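Local coordinates for protein chinitase A (Streptomyces coelicolor, PDB 3EBV) that probably cleaves internal beta-1,4 bonds of chitin as a family 18 chitinase, this chain being the catalytic TIM-barrel part of a longer protein, at residues S96-N99 / F100-V104; T127-T130 / Q131-A135; G161-Q164 / T165-V169; C207-E211 / G212-P216. All coordinates share one frame; numbering follows the deposited sequence.

Contact 1. Residues S96-N99 / F100-V104; sequences SATN and FANSV
S103 tucks its hydroxyl between its own backbone N and carbonyl carbon (chi1 62°), which turns OG back to the N99 carbonyl one helical turn earlier. There S103 OG donates to N99 O over 2.7 Å, while S103 N reaches the same N99 O at 3.0 Å from the other face of the carbonyl plane. Two donors thus grip one oxygen, and S103 OG also accepts from V47 N of strand 47-48. With an alanine here, N99 O would probably keep only the backbone donor of this pair, and V47 N would lose its acceptor.

On the outer flank, one water joins N99 and N102, donating to N99 OD1 at 2.8 Å and accepting from N102 ND2 at 2.9 Å. Asparagine suits both places because each amide serves two partners: N99 ND2 is held by P44 O, and N102 OD1 receives K139 NZ. T98 runs alongside N102, its methyl CG2 lying 3.5 Å from N102 ND2.

The inner flank is apolar. F100 swings CG anti to its backbone N (chi1 -176°), carrying the ring away from S96-N99, and V104 CG2 sits 3.7 Å above the centre of one F100 ring face. The small A97 and A101 let helix 126-140 come close. A polar outside and an apolar inside mark this amphipathic helix as the crossover of a beta-alpha-beta unit, between strands 77-84 and 115-120 of the TIM barrel.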
loop_
_atom_site.group_PDB
_atom_site.type_symbol
_atom_site.label_atom_id
_atom_site.label_comp_id
_atom_site.label_asym_id
_atom_site.label_seq_id
_atom_site.Cartn_x
_atom_site.Cartn_y
_atom_site.Cartn_z
ATOM N N SER A 96 -17.190 -13.102 -10.128
ATOM C CA SER A 96 -16.094 -12.119 -10.213
ATOM C C SER A 96 -15.072 -12.336 -9.086
ATOM O O SER A 96 -13.853 -12.167 -9.277
ATOM C CB SER A 96 -16.618 -10.686 -10.276
ATOM O OG SER A 96 -17.370 -10.298 -9.094
ATOM N N ALA A 97 -15.535 -12.746 -7.895
ATOM C CA ALA A 97 -14.591 -13.163 -6.848
ATOM C C ALA A 97 -13.654 -14.346 -7.263
ATOM O O ALA A 97 -12.435 -14.343 -7.005
ATOM C CB ALA A 97 -15.363 -13.502 -5.542
ATOM N N THR A 98 -14.250 -15.376 -7.889
ATOM C CA THR A 98 -13.472 -16.501 -8.406
ATOM C C THR A 98 -12.535 -16.075 -9.552
ATOM O O THR A 98 -11.389 -16.493 -9.567
ATOM C CB THR A 98 -14.429 -17.624 -8.876
ATOM O OG1 THR A 98 -15.108 -18.104 -7.722
ATOM C CG2 THR A 98 -13.680 -18.767 -9.570
ATOM N N ASN A 99 -13.035 -15.219 -10.444
ATOM C CA ASN A 99 -12.185 -14.713 -11.550
ATOM C C ASN A 99 -11.017 -13.884 -11.016
ATOM O O ASN A 99 -9.899 -13.951 -11.523
ATOM C CB ASN A 99 -12.989 -13.884 -12.544
ATOM C CG ASN A 99 -14.032 -14.713 -13.294
ATOM O OD1 ASN A 99 -13.913 -15.949 -13.347
ATOM N ND2 ASN A 99 -15.064 -14.064 -13.782
ATOM N N PHE A 100 -11.274 -13.116 -9.953
ATOM C CA PHE A 100 -10.202 -12.339 -9.347
ATOM C C PHE A 100 -9.144 -13.244 -8.752
ATOM O O PHE A 100 -7.962 -13.099 -9.002
ATOM C CB PHE A 100 -10.803 -11.468 -8.226
ATOM C CG PHE A 100 -9.802 -10.538 -7.567
ATOM C CD1 PHE A 100 -9.496 -9.299 -8.165
ATOM C CD2 PHE A 100 -9.177 -10.897 -6.373
ATOM C CE1 PHE A 100 -8.576 -8.419 -7.503
ATOM C CE2 PHE A 100 -8.256 -10.012 -5.742
ATOM C CZ PHE A 100 -7.958 -8.805 -6.323
ATOM N N ALA A 101 -9.558 -14.205 -7.914
ATOM C CA ALA A 101 -8.597 -15.110 -7.293
ATOM C C ALA A 101 -7.794 -15.894 -8.338
ATOM O O ALA A 101 -6.575 -16.021 -8.224
ATOM C CB ALA A 101 -9.299 -16.093 -6.333
ATOM N N ASN A 102 -8.499 -16.431 -9.341
ATOM C CA ASN A 102 -7.815 -17.202 -10.398
ATOM C C ASN A 102 -6.789 -16.368 -11.163
ATOM O O ASN A 102 -5.651 -16.812 -11.391
ATOM C CB ASN A 102 -8.835 -17.782 -11.384
ATOM C CG ASN A 102 -9.573 -18.999 -10.819
ATOM O OD1 ASN A 102 -9.111 -19.625 -9.877
ATOM N ND2 ASN A 102 -10.723 -19.324 -11.410
ATOM N N SER A 103 -7.201 -15.167 -11.563
ATOM C CA SER A 103 -6.341 -14.338 -12.412
ATOM C C SER A 103 -5.185 -13.732 -11.622
ATOM O O SER A 103 -4.065 -13.680 -12.099
ATOM C CB SER A 103 -7.144 -13.291 -13.157
ATOM O OG SER A 103 -7.776 -12.399 -12.248
ATOM N N VAL A 104 -5.451 -13.258 -10.395
ATOM C CA VAL A 104 -4.350 -12.771 -9.585
ATOM C C VAL A 104 -3.310 -13.862 -9.315
ATOM O O VAL A 104 -2.095 -13.620 -9.402
ATOM C CB VAL A 104 -4.860 -12.113 -8.237
ATOM C CG1 VAL A 104 -3.681 -11.802 -7.295
ATOM C CG2 VAL A 104 -5.669 -10.866 -8.567
HETATM O O HOH W 1 -11.708 -17.678 -13.628
#

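Contact 2. Residues T127-T130 / Q131-A135; sequences TYMT and QALRA
M129, a selenomethionine in this crystal, and L133 form the tight side. The M129 chain bends at chi2 and chi3, bringing SE to 3.9 Å from L133 CG, while L133 CD1 lies 4.0 Å from M129 CG. A flexible chain and a branched one fit together in this way, and both are buried, M129 meeting F100 and L120 and L133 meeting I118. A132 contributes a methyl that can face helix 94-111 at short range.

The outer side is looser. Y128 and Q131 run side by side, with Q131 OE1 3.7 Å from Y128 CD1 and the ring and amide planes 55° apart, an oblique approach rather than a stack. Over one face of the Y128 ring, toward its rim, lies T127 CG2. The Q131 amide is anchored beyond this turn, its NE2 bonding to S94 OG. The backbone bond from Q131 N to T127 O is weak at 3.5 Å, whereas L133 N to M129 O is 2.9 Å. T130 returns its hydroxyl to P126 O, and R134 extends to a salt bridge with D171. Such two-sided character belongs to the peripheral helices of a TIM barrel, here the one linking strands 115-120 and 145-148.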
loop_
_atom_site.group_PDB
_atom_site.type_symbol
_atom_site.label_atom_id
_atom_site.label_comp_id
_atom_site.label_asym_id
_atom_site.label_seq_id
_atom_site.Cartn_x
_atom_site.Cartn_y
_atom_site.Cartn_z
ATOM N N THR A 127 -18.522 -8.226 0.949
ATOM C CA THR A 127 -19.062 -9.588 0.839
ATOM C C THR A 127 -18.212 -10.330 -0.191
ATOM O O THR A 127 -17.782 -11.466 0.079
ATOM C CB THR A 127 -20.543 -9.554 0.456
ATOM O OG1 THR A 127 -21.311 -9.017 1.535
ATOM C CG2 THR A 127 -21.073 -10.979 0.133
ATOM N N TYR A 128 -17.948 -9.718 -1.354
ATOM C CA TYR A 128 -17.310 -10.474 -2.461
ATOM C C TYR A 128 -15.783 -10.370 -2.451
ATOM O O TYR A 128 -15.087 -11.314 -2.805
ATOM C CB TYR A 128 -17.971 -10.185 -3.831
ATOM C CG TYR A 128 -19.409 -10.625 -3.713
ATOM C CD1 TYR A 128 -19.699 -11.983 -3.693
ATOM C CD2 TYR A 128 -20.437 -9.720 -3.474
ATOM C CE1 TYR A 128 -20.994 -12.409 -3.498
ATOM C CE2 TYR A 128 -21.767 -10.154 -3.264
ATOM C CZ TYR A 128 -21.998 -11.527 -3.268
ATOM O OH TYR A 128 -23.264 -12.023 -3.026
HETATM N N MSE A 129 -15.260 -9.241 -1.956
HETATM C CA MSE A 129 -13.812 -9.189 -1.838
HETATM C C MSE A 129 -13.278 -10.140 -0.745
HETATM O O MSE A 129 -12.185 -10.721 -0.859
HETATM C CB MSE A 129 -13.322 -7.752 -1.545
HETATM C CG MSE A 129 -11.772 -7.617 -1.499
HETATM SE SE MSE A 129 -10.818 -8.292 -3.129
HETATM C CE MSE A 129 -11.154 -6.762 -4.338
ATOM N N THR A 130 -14.047 -10.338 0.350
ATOM C CA THR A 130 -13.616 -11.299 1.370
ATOM C C THR A 130 -13.595 -12.715 0.744
ATOM O O THR A 130 -12.618 -13.435 0.903
ATOM C CB THR A 130 -14.554 -11.264 2.621
ATOM O OG1 THR A 130 -14.488 -9.936 3.213
ATOM C CG2 THR A 130 -14.128 -12.312 3.646
ATOM N N GLN A 131 -14.659 -13.037 0.006
ATOM C CA GLN A 131 -14.698 -14.353 -0.644
ATOM C C GLN A 131 -13.514 -14.505 -1.604
ATOM O O GLN A 131 -12.832 -15.544 -1.596
ATOM C CB GLN A 131 -15.986 -14.476 -1.408
ATOM C CG GLN A 131 -16.101 -15.840 -2.173
ATOM C CD GLN A 131 -17.396 -15.971 -2.945
ATOM O OE1 GLN A 131 -18.424 -15.346 -2.642
ATOM N NE2 GLN A 131 -17.357 -16.845 -3.981
ATOM N N ALA A 132 -13.259 -13.450 -2.387
ATOM C CA ALA A 132 -12.153 -13.483 -3.372
ATOM C C ALA A 132 -10.799 -13.700 -2.694
ATOM O O ALA A 132 -9.962 -14.500 -3.133
ATOM C CB ALA A 132 -12.141 -12.216 -4.211
ATOM N N LEU A 133 -10.576 -12.965 -1.606
ATOM C CA LEU A 133 -9.297 -13.069 -0.922
ATOM C C LEU A 133 -9.088 -14.452 -0.253
ATOM O O LEU A 133 -7.955 -14.948 -0.188
ATOM C CB LEU A 133 -9.099 -11.917 0.109
ATOM C CG LEU A 133 -8.912 -10.550 -0.569
ATOM C CD1 LEU A 133 -8.912 -9.470 0.544
ATOM C CD2 LEU A 133 -7.639 -10.470 -1.410
ATOM N N ARG A 134 -10.172 -15.033 0.282
ATOM C CA ARG A 134 -10.039 -16.397 0.830
ATOM C C ARG A 134 -9.744 -17.411 -0.272
ATOM O O ARG A 134 -8.934 -18.308 -0.064
ATOM C CB ARG A 134 -11.315 -16.782 1.596
ATOM C CG ARG A 134 -11.497 -15.995 2.926
ATOM C CD ARG A 134 -10.365 -16.193 3.860
ATOM N NE ARG A 134 -10.600 -15.494 5.132
ATOM C CZ ARG A 134 -9.749 -15.466 6.162
ATOM N NH1 ARG A 134 -8.546 -16.046 6.084
ATOM N NH2 ARG A 134 -10.075 -14.797 7.282
ATOM N N ALA A 135 -10.391 -17.235 -1.420
ATOM C CA ALA A 135 -10.097 -18.142 -2.572
ATOM C C ALA A 135 -8.629 -18.017 -3.003
ATOM O O ALA A 135 -7.923 -19.005 -3.256
ATOM C CB ALA A 135 -11.030 -17.841 -3.718
#

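Contact 3. Residues G161-Q164 / T165-V169; sequences GYFQ and TALNV
F163 and L167 cross obliquely, the leucine's branched end meeting one side of the phenylalanine ring. L167 CD1 is 3.7 Å from F163 CD2, and L167 CG lies 3.9 Å from F163 CE2. F163 holds CG anti to its backbone N (chi1 -152°), well off the ideal value, which brings the CD2-CE2 side of the ring to the next turn, where the branched leucine end can lie against it.

On the far side of the helix, T165 sets OG1 beside its own N (chi1 -55°). Both donors therefore serve one acceptor: T165 OG1 reaches G161 O at 2.8 Å and T165 N does so at 3.0 Å, from opposite faces of the carbonyl plane. Threonine suits this place, since its hydroxyl is satisfied within the helix while its other atoms meet M129 and M148. Helix 161-168 is a short crossover of the TIM barrel, leading from strand 145-148 to strand 175-179, and A166 packs on the former.

Toward the surface, the side chains of Q164 and N168 lean together with their amide planes 31° apart. N168 CG comes to 3.1 Å from Q164 O, off the oxygen end of the carbonyl. A leucine in place of N168 is likely to leave the Q164 amide facing hydrocarbon, without its polar neighbour. N168 N still donates to Q164 O at 2.9 Å, and beyond it V169 leaves the helix.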
loop_
_atom_site.group_PDB
_atom_site.type_symbol
_atom_site.label_atom_id
_atom_site.label_comp_id
_atom_site.label_asym_id
_atom_site.label_seq_id
_atom_site.Cartn_x
_atom_site.Cartn_y
_atom_site.Cartn_z
ATOM N N GLY A 161 -16.042 -0.221 3.708
ATOM C CA GLY A 161 -15.880 -1.484 2.953
ATOM C C GLY A 161 -14.486 -2.066 3.077
ATOM O O GLY A 161 -14.326 -3.270 3.353
ATOM N N TYR A 162 -13.445 -1.245 2.881
ATOM C CA TYR A 162 -12.083 -1.711 3.142
ATOM C C TYR A 162 -11.881 -2.192 4.587
ATOM O O TYR A 162 -11.222 -3.192 4.837
ATOM C CB TYR A 162 -11.038 -0.611 2.828
ATOM C CG TYR A 162 -10.534 -0.595 1.409
ATOM C CD1 TYR A 162 -11.221 0.099 0.415
ATOM C CD2 TYR A 162 -9.350 -1.251 1.096
ATOM C CE1 TYR A 162 -10.732 0.123 -0.938
ATOM C CE2 TYR A 162 -8.826 -1.212 -0.219
ATOM C CZ TYR A 162 -9.545 -0.527 -1.212
ATOM O OH TYR A 162 -9.001 -0.570 -2.490
ATOM N N PHE A 163 -12.432 -1.451 5.563
ATOM C CA PHE A 163 -12.184 -1.763 6.945
ATOM C C PHE A 163 -12.839 -3.127 7.274
ATOM O O PHE A 163 -12.195 -3.978 7.898
ATOM C CB PHE A 163 -12.700 -0.618 7.851
ATOM C CG PHE A 163 -11.963 -0.486 9.165
ATOM C CD1 PHE A 163 -11.705 0.802 9.701
ATOM C CD2 PHE A 163 -11.512 -1.595 9.871
ATOM C CE1 PHE A 163 -11.022 0.927 10.963
ATOM C CE2 PHE A 163 -10.827 -1.475 11.129
ATOM C CZ PHE A 163 -10.602 -0.179 11.655
ATOM N N GLN A 164 -14.084 -3.308 6.826
ATOM C CA GLN A 164 -14.791 -4.579 7.096
ATOM C C GLN A 164 -14.022 -5.743 6.470
ATOM O O GLN A 164 -13.853 -6.779 7.090
ATOM C CB GLN A 164 -16.188 -4.543 6.513
ATOM C CG GLN A 164 -17.024 -5.767 6.909
ATOM C CD GLN A 164 -17.162 -5.932 8.391
ATOM O OE1 GLN A 164 -16.527 -6.837 9.014
ATOM N NE2 GLN A 164 -17.974 -5.046 8.998
ATOM N N THR A 165 -13.531 -5.524 5.240
ATOM C CA THR A 165 -12.769 -6.568 4.540
ATOM C C THR A 165 -11.508 -6.893 5.301
ATOM O O THR A 165 -11.172 -8.058 5.566
ATOM C CB THR A 165 -12.463 -6.176 3.089
ATOM O OG1 THR A 165 -13.685 -5.857 2.418
ATOM C CG2 THR A 165 -11.733 -7.331 2.323
ATOM N N ALA A 166 -10.756 -5.836 5.665
ATOM C CA ALA A 166 -9.525 -6.013 6.405
ATOM C C ALA A 166 -9.735 -6.840 7.695
ATOM O O ALA A 166 -8.966 -7.774 8.003
ATOM C CB ALA A 166 -8.931 -4.625 6.722
ATOM N N LEU A 167 -10.800 -6.510 8.450
ATOM C CA LEU A 167 -11.112 -7.268 9.661
ATOM C C LEU A 167 -11.482 -8.728 9.316
ATOM O O LEU A 167 -11.024 -9.647 10.019
ATOM C CB LEU A 167 -12.245 -6.594 10.428
ATOM C CG LEU A 167 -11.823 -5.252 11.087
ATOM C CD1 LEU A 167 -13.104 -4.537 11.521
ATOM C CD2 LEU A 167 -10.829 -5.495 12.254
ATOM N N ASN A 168 -12.246 -8.907 8.232
ATOM C CA ASN A 168 -12.698 -10.276 7.883
ATOM C C ASN A 168 -11.508 -11.144 7.575
ATOM O O ASN A 168 -11.532 -12.355 7.847
ATOM C CB ASN A 168 -13.596 -10.227 6.658
ATOM C CG ASN A 168 -14.973 -9.639 6.944
ATOM O OD1 ASN A 168 -15.344 -9.409 8.125
ATOM N ND2 ASN A 168 -15.755 -9.412 5.882
ATOM N N VAL A 169 -10.472 -10.540 6.969
ATOM C CA VAL A 169 -9.264 -11.313 6.579
ATOM C C VAL A 169 -8.046 -11.017 7.446
ATOM O O VAL A 169 -6.891 -11.211 7.028
ATOM C CB VAL A 169 -8.949 -11.198 5.050
ATOM C CG1 VAL A 169 -10.180 -11.510 4.215
ATOM C CG2 VAL A 169 -8.439 -9.758 4.708
#

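Contact 4. Residues C207-E211 / G212-P216; sequences CIQLE and GGLAP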
loop_
_atom_site.group_PDB
_atom_site.type_symbol
_atom_site.label_atom_id
_atom_site.label_comp_id
_atom_site.label_asym_id
_atom_site.label_seq_id
_atom_site.Cartn_x
_atom_site.Cartn_y
_atom_site.Cartn_z
ATOM N N CYS A 207 -5.085 6.072 14.456
ATOM C CA CYS A 207 -5.720 5.639 15.715
ATOM C C CYS A 207 -7.049 4.899 15.474
ATOM O O CYS A 207 -7.395 3.968 16.212
ATOM C CB CYS A 207 -5.956 6.928 16.539
ATOM S SG CYS A 207 -6.861 6.709 18.076
ATOM N N ILE A 208 -7.831 5.308 14.476
ATOM C CA ILE A 208 -9.116 4.637 14.241
ATOM C C ILE A 208 -8.835 3.150 13.916
ATOM O O ILE A 208 -9.573 2.259 14.364
ATOM C CB ILE A 208 -9.885 5.270 13.044
ATOM C CG1 ILE A 208 -10.163 6.757 13.275
ATOM C CG2 ILE A 208 -11.194 4.534 12.771
ATOM C CD1 ILE A 208 -10.673 7.450 12.023
ATOM N N GLN A 209 -7.791 2.895 13.111
ATOM C CA GLN A 209 -7.415 1.501 12.774
ATOM C C GLN A 209 -6.874 0.756 13.995
ATOM O O GLN A 209 -7.262 -0.408 14.245
ATOM C CB GLN A 209 -6.376 1.528 11.651
ATOM C CG GLN A 209 -6.977 2.089 10.371
ATOM C CD GLN A 209 -5.957 2.363 9.279
ATOM O OE1 GLN A 209 -4.989 1.628 9.117
ATOM N NE2 GLN A 209 -6.194 3.438 8.534
ATOM N N LEU A 210 -5.981 1.411 14.739
ATOM C CA LEU A 210 -5.312 0.793 15.898
ATOM C C LEU A 210 -6.277 0.492 17.042
ATOM O O LEU A 210 -6.013 -0.442 17.819
ATOM C CB LEU A 210 -4.135 1.642 16.383
ATOM C CG LEU A 210 -3.010 1.852 15.350
ATOM C CD1 LEU A 210 -2.196 3.113 15.656
ATOM C CD2 LEU A 210 -2.124 0.572 15.323
ATOM N N GLU A 211 -7.327 1.293 17.164
ATOM C CA GLU A 211 -8.364 1.068 18.184
ATOM C C GLU A 211 -9.533 0.257 17.637
ATOM O O GLU A 211 -10.458 -0.073 18.406
ATOM C CB GLU A 211 -8.870 2.424 18.761
ATOM C CG GLU A 211 -7.776 3.217 19.459
ATOM C CD GLU A 211 -8.310 4.492 20.142
ATOM O OE1 GLU A 211 -9.459 4.928 19.825
ATOM O OE2 GLU A 211 -7.543 5.044 20.984
ATOM N N GLY A 212 -9.534 -0.067 16.330
ATOM C CA GLY A 212 -10.698 -0.647 15.707
ATOM C C GLY A 212 -10.541 -2.104 15.287
ATOM O O GLY A 212 -11.321 -2.584 14.477
ATOM N N GLY A 213 -9.522 -2.757 15.818
ATOM C CA GLY A 213 -9.383 -4.220 15.653
ATOM C C GLY A 213 -8.249 -4.695 14.764
ATOM O O GLY A 213 -8.076 -5.906 14.601
ATOM N N LEU A 214 -7.486 -3.781 14.179
ATOM C CA LEU A 214 -6.263 -4.136 13.423
ATOM C C LEU A 214 -5.072 -4.145 14.359
ATOM O O LEU A 214 -4.964 -3.283 15.263
ATOM C CB LEU A 214 -6.042 -3.181 12.245
ATOM C CG LEU A 214 -7.145 -3.248 11.182
ATOM C CD1 LEU A 214 -6.862 -2.174 10.146
ATOM C CD2 LEU A 214 -7.209 -4.628 10.500
ATOM N N ALA A 215 -4.174 -5.120 14.186
ATOM C CA ALA A 215 -2.939 -5.156 14.978
ATOM C C ALA A 215 -1.998 -4.001 14.541
ATOM O O ALA A 215 -2.081 -3.534 13.394
ATOM C CB ALA A 215 -2.207 -6.518 14.799
ATOM N N PRO A 216 -1.116 -3.548 15.428
ATOM C CA PRO A 216 -0.186 -2.485 15.023
ATOM C C PRO A 216 0.626 -2.883 13.795
ATOM O O PRO A 216 0.905 -2.028 12.944
ATOM C CB PRO A 216 0.686 -2.279 16.272
ATOM C CG PRO A 216 -0.271 -2.628 17.407
ATOM C CD PRO A 216 -1.010 -3.840 16.881
HETATM O O HOH W 2 -3.803 -2.116 17.478
HETATM O O HOH W 3 -7.663 -2.712 17.976
#
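G212 folds tightly against the last turn of the helix, its N donating to Q209 O at 3.1 Å. The donor stands above the carbonyl plane, 74° out of it, instead of using a lone pair. A beta carbon on G212 would collide with I208 O, and only a residue without one can lie so close.

L214 comes next, its N reaching the same Q209 O in a weak bond of 3.4 Å. L214 CD1 rests 4.0 Å from Q209 CB, a light apolar touch, and the leucine side chain goes on to V176, F163 and L167. With G213 at a positive phi of 110°, where a beta carbon would jam against the preceding carbonyl, this resembles a Schellman motif ending helix 199-210. The usual second bond is replaced by a water, which donates to L210 O at 2.8 Å and accepts from G213 N at 2.8 Å; another water links L210 O to L214 O.

L210 turns to the outgoing chain. Its methyl CD2 lies 3.6 Å from P216 CA and 4.1 Å from P216 CB, the flexible leucine against the rigid proline ring that precedes strand 219-224. At the other end of the turn, C207 is tied to C189 by a disulfide.

How the contacts relate
The four contacts follow one another round the barrel's outside. Centres of contacts 1 and 2 lie about 9 Å apart, of 2 and 3 about 10 Å, of 3 and 4 about 12 Å, and of 1 and 4 about 29 Å. Contact 1 meets contact 2 through small residues, A101 CB standing 3.6 Å from A135 CB. R134 NH2 reaches N168 O at 2.9 Å, joining contact 2 to the end of the helix in contact 3, and F163 CE2 lies 3.6 Å from G212 O of contact 4. Strand 115-120, between contacts 1 and 2, carries most of the family 18 DxxDxDxE signature, whose final glutamate is probably the catalytic acid, as in relatives.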